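Side-chain contacts in chitinase (Paenibacillus sp. FPU-7, PDB 5GZT), which probably hydrolyses internal beta-1,4-linkages of chitin and chitodextrins at random, using two glycosyl hydrolase family 18 modules carried on one chain: residues B[107-110]-B[111-115]; B[242-245]-B[246-250]; B[566-569]-B[570-574]; B[951-955]-B[956-960]; B[1126-1129]-B[1130-1134]. All blocks are in the same frame, centred on the assembly; numbering follows the deposited sequence. Where two conformers were deposited one is given.

Contact 1: B[107-110]-B[111-115]; sequences IVLA and SGVKV
Leu109 and Val115 meet through their methyl ends inside a tight bend of the chain. From its CB, Leu109 runs to a CG set anti to the carbonyl carbon (chi1 -58°), which carries the fork of the side chain inward. There CD1 lies 3.8 Å from Val115 CG2 and CD2 4.0 Å from the same methyl, so one valine methyl touches both leucine branches, the two side chains crossing at about a right angle. CD2 also comes within 4.4 Å of Val113 CG1, a looser touch.

The bend itself is a type I beta turn from Ala110 to Val113. It is closed by a fairly straight bond from Val113 N to Ala110 O, 3.0 Å long, whose donor sits above the carbonyl plane. Val113 CB rests 3.4 Å from that same Ala110 O, and its CG2 lies 4.2 Å from Ala110 CB. Ser111 and Gly112 form the exposed corner.

Leu109 and Val113 both also touch Val88 of strand 85-89, while Val115 meets Leu96 of strand 92-98. Strands 106-109 and 114-120 belong to two different parallel sheets, and such a corner with stacked aliphatic side chains inside is characteristic of a coil of a parallel beta-helix.

Contact 2: B[242-245]-B[246-250]; sequences FTSD and KGLAA
Ser244 OG is gripped from two directions: it donates to Asp245 O at 2.6 Å, and it is also hydrogen-bonded to the backbone N of Leu197. The hydroxyl approaches Asp245 O from above the carbonyl plane, 37° out of it. This is possible because OG sits between the backbone N and the carbonyl carbon of its own residue (chi1 83°), turned back over the following peptide.

The same oxygen meets a leucine. Leu248 CD1 lies 3.5 Å from Ser244 OG and 3.9 Å from Ser244 CB, so this methyl covers the hydroxyl while the polar bonds are made to backbone groups. Leu248 CG packs 3.8 Å from Asp245 O, and CD2 lies slightly farther from that carbonyl, at 4.1 Å. The leucine branch point thus rests against the carbonyl that receives the serine bond.

This is the exit of strand 239-243 from a small antiparallel sheet, where the chain passes through a loop toward strand 251-261. Replacing Ser244 with an alanine would probably leave Asp245 O and Leu197 N without this shared partner and open a small gap beside Leu248 CD1.

Gly247 has a positive phi of 80°, a backbone shape that favours glycine. Leu248 also touches Leu197 of strand 197-203, and its backbone pairs with Arg195. On the exposed side the extended chain of Lys246 leads away from Asp245 and makes a long, weak ion pair with Asp194.

Contact 3: B[566-569]-B[570-574]; sequences ELVN and NYINK
Lys574 NZ reaches back to two carbonyls of helix 564-570 across the type II beta turn that follows, in the first family 18 glycosyl hydrolase module. Among the side-chain hydrogen bonds, NZ to Val568 O is 2.9 Å and lies in the carbonyl plane, whereas NZ to Asn569 O, 3.1 Å, comes from well above that plane. The lysine chain is extended beyond CG, which carries the ammonium back along the helix end, where its positive charge probably suits the carbonyl dipoles.

Backbone bonds join the last helical residues to what follows. Leu567 O accepts from both Tyr571 N and Ile572 N, which arrive from opposite faces of its plane. The turn, from Tyr571 to Lys574, then brings the lysine round.

Apolar contacts line the inner side. Leu567 CD2 packs 3.9 Å from Tyr571 CG, approaching the ring obliquely, and Leu567 CB lies 4.0 Å from Ile572 CG1. Ile572 CD1 touches Val568 CG2 more loosely. Leu567 and Tyr571 both also pack on Ile562 and Ile597, against the neighbouring antiparallel sheet.

At the tyrosine edge, Glu566 OE2 stands 3.6 Å from Tyr571 CE1 near the ring plane, its carboxylate turned 82° to the ring. A water donates to Val568 O at 2.7 Å and to Ile572 O at 2.8 Å, so Val568 O receives both this water and Lys574 NZ.

Contact 4: B[951-955]-B[956-960]; sequences NSVEL and DKIHQ
Ile958 CD1 presses on Val953 CG1 at 3.7 Å, the two side chains crossing at about a right angle on the buried side of the bend. With Ile958 CG1 between its own backbone N and carbonyl carbon (chi1 65°), CG1 and CG2 both face Glu954 O, at 3.5 and 3.4 Å. Leu955 CD2 is only a distant neighbour of the isoleucine. Helix 911-933 covers this side through Phe915, which meets Val953, and through Thr916 and Leu919, which meet Ile958; Met965 of strand 964-967 touches both Leu955 and Ile958.

Glu954 occupies the N-cap position of the short helix 955-958 and is the centre of an inverse gamma turn. Its carbonyl takes a 2.8 Å bond from Lys957 N and a weak one from Ile958 N, opening the helix within the family 18 module, whose parallel barrel strands include 964-967.

The outer side is looser and charged. Lys957 NZ forms a 2.9 Å salt bridge with Glu954 OE2, reached from above the carboxylate plane, and Lys957 CD lies 3.6 Å from Glu954 CD, so the aliphatic chain runs beside the acid. Glu954 OE1 is held separately by Thr916 OG1. Farther round, in one of two conformers of Asp956, His959 NE2 donates to Asp956 OD1 at 3.0 Å. The imidazole edge also places CD2 3.3 Å from Leu955 O.

Contact 5: B[1126-1129]-B[1130-1134]; sequences GAIF and NELKA
Phe1129 and Lys1133 meet one helical turn apart, with Asn1130 at the ring's edge and Ile1128 on the inward side. Phe1129 holds CG anti to its backbone N (chi1 177°), which brings the ring alongside the lysine. Lys1133 CG lies over one ring face, 4.1 Å from the ring centroid and 18° off the normal, a CH-pi contact offset toward the rim. Because the lysine chain bends at chi2, CE returns to the ring and comes within 3.5 Å of Phe1129 CE1. Lys787 makes a cation-pi contact with the same ring.

Asn1130 OD1 is 3.7 Å from Phe1129 CD2, and amide and ring planes are 63° apart. Asn1130 CG lies 3.1 Å from Gly1126 O, to which the nearby ND2 makes no hydrogen bond; the backbone N of Asn1130 donates to that oxygen at 2.8 Å. A leucine in place of Phe1129 would probably deprive Lys1133 CG of its aromatic face and Lys787 of its cation-pi partner.

On the inward side, Ile1128 CG2 and Leu1132 CD1 lie side by side at 3.9 Å, pointing the same way. Both residues touch Leu766 of strand 765-771 and Val1111 of strand 1110-1114. Glu1131 makes a salt bridge with Lys1104 of helix 1093-1106. Successive bonds from each N-H to the carbonyl four residues earlier, such as Leu1132 N to Ile1128 O at 2.9 Å, mark an alpha-helix, here the C-terminal one packed on the outside of the second family 18 TIM barrel.

In the fold
The five contacts are strung in series along an elongated chain and none touches another. Contact 1 lies far out in the N-terminal parallel beta-helix, its centre about 64 Å from the chain centre and about 106 Å from that of contact 5; the side chain of Val113 is about 13 Å from the bound sodium ion, which Glu44, Thr50, Phe52 and Ser72 coordinate. Contact 2 lies at the end of strand 239-243 of the small antiparallel sheet and in the loop after it, its centre about 41 Å from that of contact 3. Contact 3 lies in the first family 18 module and contact 4 in the second, their centres about 40 Å apart. Contacts 4 and 5 both lie on the second barrel, with nearest atoms about 20 Å apart.

Contact 1: B[107-110]-B[111-115]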
loop_
_atom_site.group_PDB
_atom_site.type_symbol
_atom_site.label_atom_id
_atom_site.label_comp_id
_atom_site.label_asym_id
_atom_site.label_seq_id
_atom_site.Cartn_x
_atom_site.Cartn_y
_atom_site.Cartn_z
ATOM N N ILE B 107 -26.595 16.481 56.899
ATOM C CA ILE B 107 -25.547 17.237 56.289
ATOM C C ILE B 107 -26.294 18.280 55.436
ATOM O O ILE B 107 -27.062 17.902 54.533
ATOM C CB ILE B 107 -24.683 16.411 55.350
ATOM C CG1 ILE B 107 -24.081 15.174 56.038
ATOM C CG2 ILE B 107 -23.582 17.292 54.823
ATOM C CD1 ILE B 107 -22.962 15.456 57.063
ATOM N N VAL B 108 -26.046 19.568 55.696
ATOM C CA VAL B 108 -26.749 20.672 54.961
ATOM C C VAL B 108 -25.715 21.356 54.102
ATOM O O VAL B 108 -24.750 21.987 54.666
ATOM C CB VAL B 108 -27.371 21.710 55.894
ATOM C CG1 VAL B 108 -28.251 22.694 55.072
ATOM C CG2 VAL B 108 -28.103 21.039 57.064
ATOM N N LEU B 109 -25.861 21.231 52.774
ATOM C CA LEU B 109 -24.885 21.786 51.878
ATOM C C LEU B 109 -25.529 22.957 51.195
ATOM O O LEU B 109 -26.443 22.769 50.370
ATOM C CB LEU B 109 -24.439 20.764 50.800
ATOM C CG LEU B 109 -23.833 19.429 51.315
ATOM C CD1 LEU B 109 -23.321 18.646 50.130
ATOM C CD2 LEU B 109 -22.681 19.663 52.292
ATOM N N ALA B 110 -25.004 24.151 51.477
ATOM C CA ALA B 110 -25.531 25.415 50.924
ATOM C C ALA B 110 -25.249 25.437 49.415
ATOM O O ALA B 110 -24.382 24.697 48.944
ATOM C CB ALA B 110 -24.916 26.647 51.650
ATOM N N SER B 111 -26.004 26.242 48.663
ATOM C CA SER B 111 -25.947 26.231 47.213
ATOM C C SER B 111 -24.600 26.433 46.611
ATOM O O SER B 111 -24.332 25.887 45.533
ATOM C CB SER B 111 -26.833 27.334 46.585
ATOM O OG SER B 111 -26.338 28.619 46.895
ATOM N N GLY B 112 -23.731 27.240 47.159
ATOM C CA GLY B 112 -22.437 27.221 46.331
ATOM C C GLY B 112 -21.373 26.112 46.668
ATOM O O GLY B 112 -20.243 26.091 46.117
ATOM N N VAL B 113 -21.705 25.243 47.615
ATOM C CA VAL B 113 -20.738 24.325 48.188
ATOM C C VAL B 113 -20.480 23.198 47.227
ATOM O O VAL B 113 -21.364 22.857 46.504
ATOM C CB VAL B 113 -21.210 23.813 49.573
ATOM C CG1 VAL B 113 -20.355 22.681 50.089
ATOM C CG2 VAL B 113 -21.197 24.970 50.551
ATOM N N LYS B 114 -19.233 22.725 47.144
ATOM C CA LYS B 114 -18.897 21.514 46.377
ATOM C C LYS B 114 -18.113 20.493 47.254
ATOM O O LYS B 114 -16.967 20.798 47.745
ATOM C CB LYS B 114 -18.121 21.885 45.120
ATOM C CG LYS B 114 -18.900 22.806 44.181
ATOM C CD LYS B 114 -18.103 23.051 42.897
ATOM C CE LYS B 114 -17.035 24.106 43.109
ATOM N NZ LYS B 114 -15.750 23.674 42.493
ATOM N N VAL B 115 -18.738 19.313 47.476
ATOM C CA VAL B 115 -18.072 18.206 48.131
ATOM C C VAL B 115 -17.629 17.277 46.986
ATOM O O VAL B 115 -18.458 16.835 46.165
ATOM C CB VAL B 115 -19.008 17.550 49.141
ATOM C CG1 VAL B 115 -18.295 16.393 49.868
ATOM C CG2 VAL B 115 -19.484 18.593 50.184
#

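Contact 2: B[242-245]-B[246-250]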
loop_
_atom_site.group_PDB
_atom_site.type_symbol
_atom_site.label_atom_id
_atom_site.label_comp_id
_atom_site.label_asym_id
_atom_site.label_seq_id
_atom_site.Cartn_x
_atom_site.Cartn_y
_atom_site.Cartn_z
ATOM N N PHE B 242 -25.475 7.147 4.054
ATOM C CA PHE B 242 -25.087 7.449 2.696
ATOM C C PHE B 242 -24.149 6.338 2.185
ATOM O O PHE B 242 -23.320 5.831 2.946
ATOM C CB PHE B 242 -24.438 8.820 2.625
ATOM C CG PHE B 242 -23.759 9.077 1.326
ATOM C CD1 PHE B 242 -24.501 9.410 0.205
ATOM C CD2 PHE B 242 -22.381 8.935 1.212
ATOM C CE1 PHE B 242 -23.883 9.632 -1.014
ATOM C CE2 PHE B 242 -21.760 9.145 -0.000
ATOM C CZ PHE B 242 -22.512 9.487 -1.119
ATOM N N THR B 243 -24.275 5.979 0.910
ATOM C CA THR B 243 -23.484 4.903 0.346
ATOM C C THR B 243 -22.969 5.298 -1.013
ATOM O O THR B 243 -23.738 5.386 -1.949
ATOM C CB THR B 243 -24.303 3.599 0.307
ATOM O OG1 THR B 243 -24.556 3.177 1.654
ATOM C CG2 THR B 243 -23.576 2.471 -0.443
ATOM N N SER B 244 -21.645 5.507 -1.100
ATOM C CA SER B 244 -20.940 5.947 -2.304
ATOM C C SER B 244 -20.977 4.903 -3.339
ATOM O O SER B 244 -21.382 3.780 -3.082
ATOM C CB SER B 244 -19.449 6.196 -2.004
ATOM O OG SER B 244 -18.719 4.957 -2.048
ATOM N N ASP B 245 -20.450 5.247 -4.489
ATOM C CA ASP B 245 -20.215 4.284 -5.533
ATOM C C ASP B 245 -19.048 3.401 -5.128
ATOM O O ASP B 245 -18.197 3.790 -4.317
ATOM C CB ASP B 245 -19.820 4.946 -6.858
ATOM C CG ASP B 245 -20.952 5.741 -7.500
ATOM O OD1 ASP B 245 -22.130 5.309 -7.440
ATOM O OD2 ASP B 245 -20.628 6.787 -8.091
ATOM N N LYS B 246 -19.009 2.228 -5.752
ATOM C CA LYS B 246 -17.898 1.282 -5.595
ATOM C C LYS B 246 -16.637 1.846 -6.178
ATOM O O LYS B 246 -16.679 2.695 -7.084
ATOM C CB LYS B 246 -18.191 -0.012 -6.330
ATOM C CG LYS B 246 -19.251 -0.789 -5.599
ATOM C CD LYS B 246 -19.759 -1.970 -6.387
ATOM C CE LYS B 246 -20.859 -2.611 -5.554
ATOM N NZ LYS B 246 -21.278 -3.889 -6.170
ATOM N N GLY B 247 -15.509 1.336 -5.687
ATOM C CA GLY B 247 -14.227 1.568 -6.343
ATOM C C GLY B 247 -13.590 2.908 -6.043
ATOM O O GLY B 247 -12.883 3.447 -6.882
ATOM N N LEU B 248 -13.814 3.454 -4.859
ATOM C CA LEU B 248 -13.122 4.697 -4.473
ATOM C C LEU B 248 -11.647 4.433 -4.211
ATOM O O LEU B 248 -11.288 3.354 -3.754
ATOM C CB LEU B 248 -13.723 5.272 -3.193
ATOM C CG LEU B 248 -15.173 5.794 -3.347
ATOM C CD1 LEU B 248 -15.579 6.561 -2.106
ATOM C CD2 LEU B 248 -15.291 6.676 -4.552
ATOM N N ALA B 249 -10.825 5.454 -4.415
ATOM C CA ALA B 249 -9.390 5.367 -4.159
ATOM C C ALA B 249 -9.116 5.003 -2.729
ATOM O O ALA B 249 -9.744 5.538 -1.787
ATOM C CB ALA B 249 -8.678 6.668 -4.485
ATOM N N ALA B 250 -8.163 4.075 -2.561
ATOM C CA ALA B 250 -7.781 3.670 -1.228
ATOM C C ALA B 250 -7.173 4.831 -0.472
ATOM O O ALA B 250 -6.489 5.690 -1.078
ATOM C CB ALA B 250 -6.786 2.507 -1.293
#

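Contact 3: B[566-569]-B[570-574]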
loop_
_atom_site.group_PDB
_atom_site.type_symbol
_atom_site.label_atom_id
_atom_site.label_comp_id
_atom_site.label_asym_id
_atom_site.label_seq_id
_atom_site.Cartn_x
_atom_site.Cartn_y
_atom_site.Cartn_z
ATOM N N GLU B 566 16.979 -13.556 -4.375
ATOM C CA GLU B 566 18.030 -14.535 -4.295
ATOM C C GLU B 566 17.440 -15.940 -4.126
ATOM O O GLU B 566 17.951 -16.908 -4.689
ATOM C CB GLU B 566 18.965 -14.197 -3.142
ATOM C CG GLU B 566 19.978 -15.250 -2.755
ATOM C CD GLU B 566 21.017 -15.533 -3.840
ATOM O OE1 GLU B 566 21.351 -14.661 -4.691
ATOM O OE2 GLU B 566 21.501 -16.704 -3.902
ATOM N N LEU B 567 16.340 -16.052 -3.376
ATOM C CA LEU B 567 15.664 -17.332 -3.264
ATOM C C LEU B 567 15.150 -17.805 -4.617
ATOM O O LEU B 567 15.294 -18.947 -4.970
ATOM C CB LEU B 567 14.504 -17.307 -2.227
ATOM C CG LEU B 567 14.839 -17.025 -0.746
ATOM C CD1 LEU B 567 13.524 -16.908 0.045
ATOM C CD2 LEU B 567 15.743 -18.077 -0.164
ATOM N N VAL B 568 14.540 -16.937 -5.356
ATOM C CA VAL B 568 14.062 -17.266 -6.694
ATOM C C VAL B 568 15.261 -17.742 -7.542
ATOM O O VAL B 568 15.214 -18.800 -8.161
ATOM C CB VAL B 568 13.346 -16.078 -7.313
ATOM C CG1 VAL B 568 13.092 -16.304 -8.791
ATOM C CG2 VAL B 568 12.011 -15.784 -6.579
ATOM N N ASN B 569 16.330 -16.959 -7.561
ATOM C CA ASN B 569 17.457 -17.278 -8.417
ATOM C C ASN B 569 18.156 -18.591 -8.062
ATOM O O ASN B 569 18.517 -19.308 -8.961
ATOM C CB ASN B 569 18.440 -16.118 -8.436
ATOM C CG ASN B 569 17.907 -14.885 -9.211
ATOM O OD1 ASN B 569 16.942 -14.914 -9.978
ATOM N ND2 ASN B 569 18.560 -13.816 -8.987
ATOM N N ASN B 570 18.342 -18.908 -6.769
ATOM C CA ASN B 570 19.251 -19.959 -6.399
ATOM C C ASN B 570 18.724 -20.995 -5.385
ATOM O O ASN B 570 19.406 -22.019 -5.158
ATOM C CB ASN B 570 20.562 -19.341 -5.865
ATOM C CG ASN B 570 21.266 -18.492 -6.913
ATOM O OD1 ASN B 570 21.633 -17.308 -6.715
ATOM N ND2 ASN B 570 21.382 -19.064 -8.048
ATOM N N TYR B 571 17.514 -20.797 -4.832
ATOM C CA TYR B 571 17.061 -21.724 -3.756
ATOM C C TYR B 571 15.717 -22.439 -4.002
ATOM O O TYR B 571 15.566 -23.617 -3.670
ATOM C CB TYR B 571 16.950 -20.981 -2.454
ATOM C CG TYR B 571 18.232 -20.586 -1.777
ATOM C CD1 TYR B 571 18.933 -19.473 -2.208
ATOM C CD2 TYR B 571 18.686 -21.256 -0.668
ATOM C CE1 TYR B 571 20.114 -19.096 -1.583
ATOM C CE2 TYR B 571 19.886 -20.887 0.002
ATOM C CZ TYR B 571 20.562 -19.767 -0.453
ATOM O OH TYR B 571 21.714 -19.332 0.190
ATOM N N ILE B 572 14.705 -21.716 -4.456
ATOM C CA ILE B 572 13.339 -22.334 -4.403
ATOM C C ILE B 572 13.279 -23.450 -5.478
ATOM O O ILE B 572 13.329 -23.181 -6.689
ATOM C CB ILE B 572 12.197 -21.337 -4.638
ATOM C CG1 ILE B 572 12.197 -20.220 -3.630
ATOM C CG2 ILE B 572 10.844 -22.092 -4.572
ATOM C CD1 ILE B 572 11.312 -19.001 -3.990
ATOM N N ASN B 573 13.241 -24.676 -5.002
ATOM C CA ASN B 573 13.299 -25.878 -5.798
ATOM C C ASN B 573 14.603 -25.949 -6.603
ATOM O O ASN B 573 14.612 -26.496 -7.702
ATOM C CB ASN B 573 12.028 -26.046 -6.665
ATOM C CG ASN B 573 11.879 -27.438 -7.245
ATOM O OD1 ASN B 573 12.250 -28.432 -6.626
ATOM N ND2 ASN B 573 11.327 -27.529 -8.476
ATOM N N LYS B 574 15.678 -25.392 -6.050
ATOM C CA LYS B 574 17.026 -25.397 -6.675
ATOM C C LYS B 574 18.085 -25.825 -5.647
ATOM O O LYS B 574 17.903 -25.668 -4.419
ATOM C CB LYS B 574 17.409 -24.009 -7.183
ATOM C CG LYS B 574 16.529 -23.552 -8.323
ATOM C CD LYS B 574 16.724 -22.134 -8.694
ATOM C CE LYS B 574 15.934 -21.852 -9.941
ATOM N NZ LYS B 574 16.048 -20.468 -10.354
HETATM O O HOH W 1 13.280 -20.668 -7.856
#

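Contact 4: B[951-955]-B[956-960]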
loop_
_atom_site.group_PDB
_atom_site.type_symbol
_atom_site.label_atom_id
_atom_site.label_comp_id
_atom_site.label_asym_id
_atom_site.label_seq_id
_atom_site.Cartn_x
_atom_site.Cartn_y
_atom_site.Cartn_z
ATOM N N ASN B 951 -7.797 -5.800 -31.791
ATOM C CA ASN B 951 -9.196 -5.608 -31.639
ATOM C C ASN B 951 -9.915 -5.463 -32.960
ATOM O O ASN B 951 -11.140 -5.489 -32.968
ATOM C CB ASN B 951 -9.410 -4.316 -30.856
ATOM C CG ASN B 951 -10.744 -4.284 -30.203
ATOM O OD1 ASN B 951 -10.995 -5.060 -29.310
ATOM N ND2 ASN B 951 -11.621 -3.403 -30.670
ATOM N N SER B 952 -9.167 -5.230 -34.030
ATOM C CA SER B 952 -9.706 -4.945 -35.350
ATOM C C SER B 952 -9.735 -6.209 -36.230
ATOM O O SER B 952 -10.262 -6.143 -37.325
ATOM C CB SER B 952 -8.858 -3.902 -36.033
ATOM O OG SER B 952 -8.954 -2.638 -35.456
ATOM N N VAL B 953 -9.249 -7.349 -35.699
ATOM C CA VAL B 953 -9.110 -8.611 -36.427
ATOM C C VAL B 953 -9.547 -9.750 -35.526
ATOM O O VAL B 953 -9.378 -9.681 -34.352
ATOM C CB VAL B 953 -7.657 -8.710 -36.837
ATOM C CG1 VAL B 953 -7.305 -10.064 -37.330
ATOM C CG2 VAL B 953 -7.398 -7.711 -37.935
ATOM N N GLU B 954 -10.122 -10.789 -36.058
ATOM C CA GLU B 954 -10.559 -11.912 -35.272
ATOM C C GLU B 954 -9.442 -12.959 -35.190
ATOM O O GLU B 954 -9.533 -13.995 -35.810
ATOM C CB GLU B 954 -11.819 -12.511 -35.828
ATOM C CG GLU B 954 -12.856 -11.437 -36.104
ATOM C CD GLU B 954 -14.199 -12.008 -36.528
ATOM O OE1 GLU B 954 -14.373 -12.569 -37.670
ATOM O OE2 GLU B 954 -15.108 -11.899 -35.698
ATOM N N LEU B 955 -8.413 -12.668 -34.392
ATOM C CA LEU B 955 -7.287 -13.573 -34.303
ATOM C C LEU B 955 -7.650 -14.992 -34.009
ATOM O O LEU B 955 -7.126 -15.952 -34.684
ATOM C CB LEU B 955 -6.202 -13.091 -33.342
ATOM C CG LEU B 955 -5.532 -11.782 -33.680
ATOM C CD1 LEU B 955 -4.592 -11.402 -32.562
ATOM C CD2 LEU B 955 -4.798 -11.728 -35.003
ATOM N N ASP B 956 -8.587 -15.183 -33.078
ATOM C CA ASP B 956 -8.911 -16.586 -32.771
ATOM C C ASP B 956 -9.716 -17.242 -33.875
ATOM O O ASP B 956 -9.714 -18.473 -33.930
ATOM C CB ASP B 956 -9.589 -16.746 -31.400
ATOM C CG ASP B 956 -9.445 -18.134 -30.832
ATOM O OD1 ASP B 956 -8.566 -18.988 -31.184
ATOM O OD2 ASP B 956 -10.278 -18.424 -30.019
ATOM N N LYS B 957 -10.327 -16.492 -34.831
ATOM C CA LYS B 957 -11.091 -17.173 -35.856
ATOM C C LYS B 957 -10.259 -17.334 -37.133
ATOM O O LYS B 957 -10.681 -18.105 -37.984
ATOM C CB LYS B 957 -12.385 -16.419 -36.242
ATOM C CG LYS B 957 -13.398 -16.268 -35.073
ATOM C CD LYS B 957 -14.570 -15.407 -35.480
ATOM C CE LYS B 957 -15.502 -15.123 -34.304
ATOM N NZ LYS B 957 -16.630 -14.220 -34.754
ATOM N N ILE B 958 -9.154 -16.614 -37.271
ATOM C CA ILE B 958 -8.466 -16.649 -38.567
ATOM C C ILE B 958 -7.288 -17.622 -38.662
ATOM O O ILE B 958 -6.925 -18.020 -39.779
ATOM C CB ILE B 958 -8.070 -15.310 -39.049
ATOM C CG1 ILE B 958 -7.054 -14.684 -38.168
ATOM C CG2 ILE B 958 -9.293 -14.389 -39.217
ATOM C CD1 ILE B 958 -6.584 -13.387 -38.742
ATOM N N HIS B 959 -6.692 -17.974 -37.505
ATOM C CA HIS B 959 -5.506 -18.824 -37.471
ATOM C C HIS B 959 -5.661 -20.104 -38.120
ATOM O O HIS B 959 -4.702 -20.563 -38.778
ATOM C CB HIS B 959 -4.795 -18.949 -36.082
ATOM C CG HIS B 959 -5.609 -19.630 -35.051
ATOM N ND1 HIS B 959 -5.733 -20.997 -34.974
ATOM C CD2 HIS B 959 -6.355 -19.120 -34.046
ATOM C CE1 HIS B 959 -6.572 -21.304 -33.994
ATOM N NE2 HIS B 959 -6.921 -20.171 -33.388
ATOM N N GLN B 960 -6.864 -20.649 -38.082
ATOM C CA GLN B 960 -7.134 -21.895 -38.765
ATOM C C GLN B 960 -6.887 -21.892 -40.301
ATOM O O GLN B 960 -6.640 -22.912 -40.806
ATOM C CB GLN B 960 -8.603 -22.369 -38.590
ATOM C CG GLN B 960 -9.611 -21.376 -39.160
ATOM C CD GLN B 960 -11.098 -21.766 -38.812
ATOM O OE1 GLN B 960 -11.805 -21.042 -38.136
ATOM N NE2 GLN B 960 -11.496 -22.867 -39.246
#

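Contact 5: B[1126-1129]-B[1130-1134]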
loop_
_atom_site.group_PDB
_atom_site.type_symbol
_atom_site.label_atom_id
_atom_site.label_comp_id
_atom_site.label_asym_id
_atom_site.label_seq_id
_atom_site.Cartn_x
_atom_site.Cartn_y
_atom_site.Cartn_z
ATOM N N GLY B 1126 22.793 -13.784 -40.863
ATOM C CA GLY B 1126 23.654 -14.850 -40.338
ATOM C C GLY B 1126 23.420 -15.073 -38.833
ATOM O O GLY B 1126 23.451 -16.168 -38.368
ATOM N N ALA B 1127 23.113 -14.024 -38.109
ATOM C CA ALA B 1127 22.810 -14.108 -36.714
ATOM C C ALA B 1127 21.529 -14.923 -36.425
ATOM O O ALA B 1127 21.494 -15.777 -35.527
ATOM C CB ALA B 1127 22.691 -12.720 -36.118
ATOM N N ILE B 1128 20.514 -14.693 -37.238
ATOM C CA ILE B 1128 19.268 -15.437 -37.121
ATOM C C ILE B 1128 19.538 -16.866 -37.433
ATOM O O ILE B 1128 19.212 -17.759 -36.668
ATOM C CB ILE B 1128 18.168 -14.860 -38.052
ATOM C CG1 ILE B 1128 17.857 -13.407 -37.633
ATOM C CG2 ILE B 1128 16.880 -15.725 -37.916
ATOM C CD1 ILE B 1128 17.040 -12.669 -38.656
ATOM N N PHE B 1129 20.120 -17.102 -38.584
ATOM C CA PHE B 1129 20.290 -18.404 -39.104
ATOM C C PHE B 1129 21.158 -19.228 -38.156
ATOM O O PHE B 1129 20.875 -20.414 -37.912
ATOM C CB PHE B 1129 20.987 -18.304 -40.480
ATOM C CG PHE B 1129 21.303 -19.647 -41.113
ATOM C CD1 PHE B 1129 20.326 -20.335 -41.844
ATOM C CD2 PHE B 1129 22.600 -20.187 -41.049
ATOM C CE1 PHE B 1129 20.583 -21.569 -42.424
ATOM C CE2 PHE B 1129 22.905 -21.442 -41.624
ATOM C CZ PHE B 1129 21.892 -22.134 -42.352
ATOM N N ASN B 1130 22.253 -18.631 -37.626
ATOM C CA ASN B 1130 23.121 -19.449 -36.768
ATOM C C ASN B 1130 22.394 -19.847 -35.505
ATOM O O ASN B 1130 22.548 -20.948 -35.047
ATOM C CB ASN B 1130 24.444 -18.711 -36.428
ATOM C CG ASN B 1130 25.335 -18.520 -37.636
ATOM O OD1 ASN B 1130 25.211 -19.185 -38.678
ATOM N ND2 ASN B 1130 26.249 -17.548 -37.509
ATOM N N GLU B 1131 21.604 -18.966 -34.929
ATOM C CA GLU B 1131 20.876 -19.306 -33.695
ATOM C C GLU B 1131 19.795 -20.330 -33.997
ATOM O O GLU B 1131 19.632 -21.319 -33.242
ATOM C CB GLU B 1131 20.271 -18.067 -33.042
ATOM C CG GLU B 1131 19.420 -18.385 -31.815
ATOM C CD GLU B 1131 20.263 -19.081 -30.703
ATOM O OE1 GLU B 1131 21.520 -18.868 -30.726
ATOM O OE2 GLU B 1131 19.683 -19.813 -29.835
ATOM N N LEU B 1132 19.092 -20.195 -35.140
ATOM C CA LEU B 1132 18.031 -21.222 -35.433
ATOM C C LEU B 1132 18.595 -22.587 -35.712
ATOM O O LEU B 1132 17.884 -23.604 -35.556
ATOM C CB LEU B 1132 17.158 -20.832 -36.643
ATOM C CG LEU B 1132 16.307 -19.605 -36.350
ATOM C CD1 LEU B 1132 15.471 -19.344 -37.594
ATOM C CD2 LEU B 1132 15.432 -19.722 -35.090
ATOM N N LYS B 1133 19.803 -22.655 -36.244
ATOM C CA LYS B 1133 20.424 -23.971 -36.433
ATOM C C LYS B 1133 20.946 -24.583 -35.159
ATOM O O LYS B 1133 20.865 -25.790 -35.012
ATOM C CB LYS B 1133 21.585 -23.904 -37.375
ATOM C CG LYS B 1133 21.171 -23.764 -38.843
ATOM C CD LYS B 1133 20.096 -24.762 -39.306
ATOM C CE LYS B 1133 19.753 -24.593 -40.768
ATOM N NZ LYS B 1133 18.609 -25.488 -41.084
ATOM N N ALA B 1134 21.521 -23.755 -34.279
ATOM C CA ALA B 1134 22.195 -24.201 -33.039
ATOM C C ALA B 1134 21.387 -25.207 -32.152
ATOM O O ALA B 1134 21.951 -26.012 -31.374
ATOM C CB ALA B 1134 22.596 -22.971 -32.245
#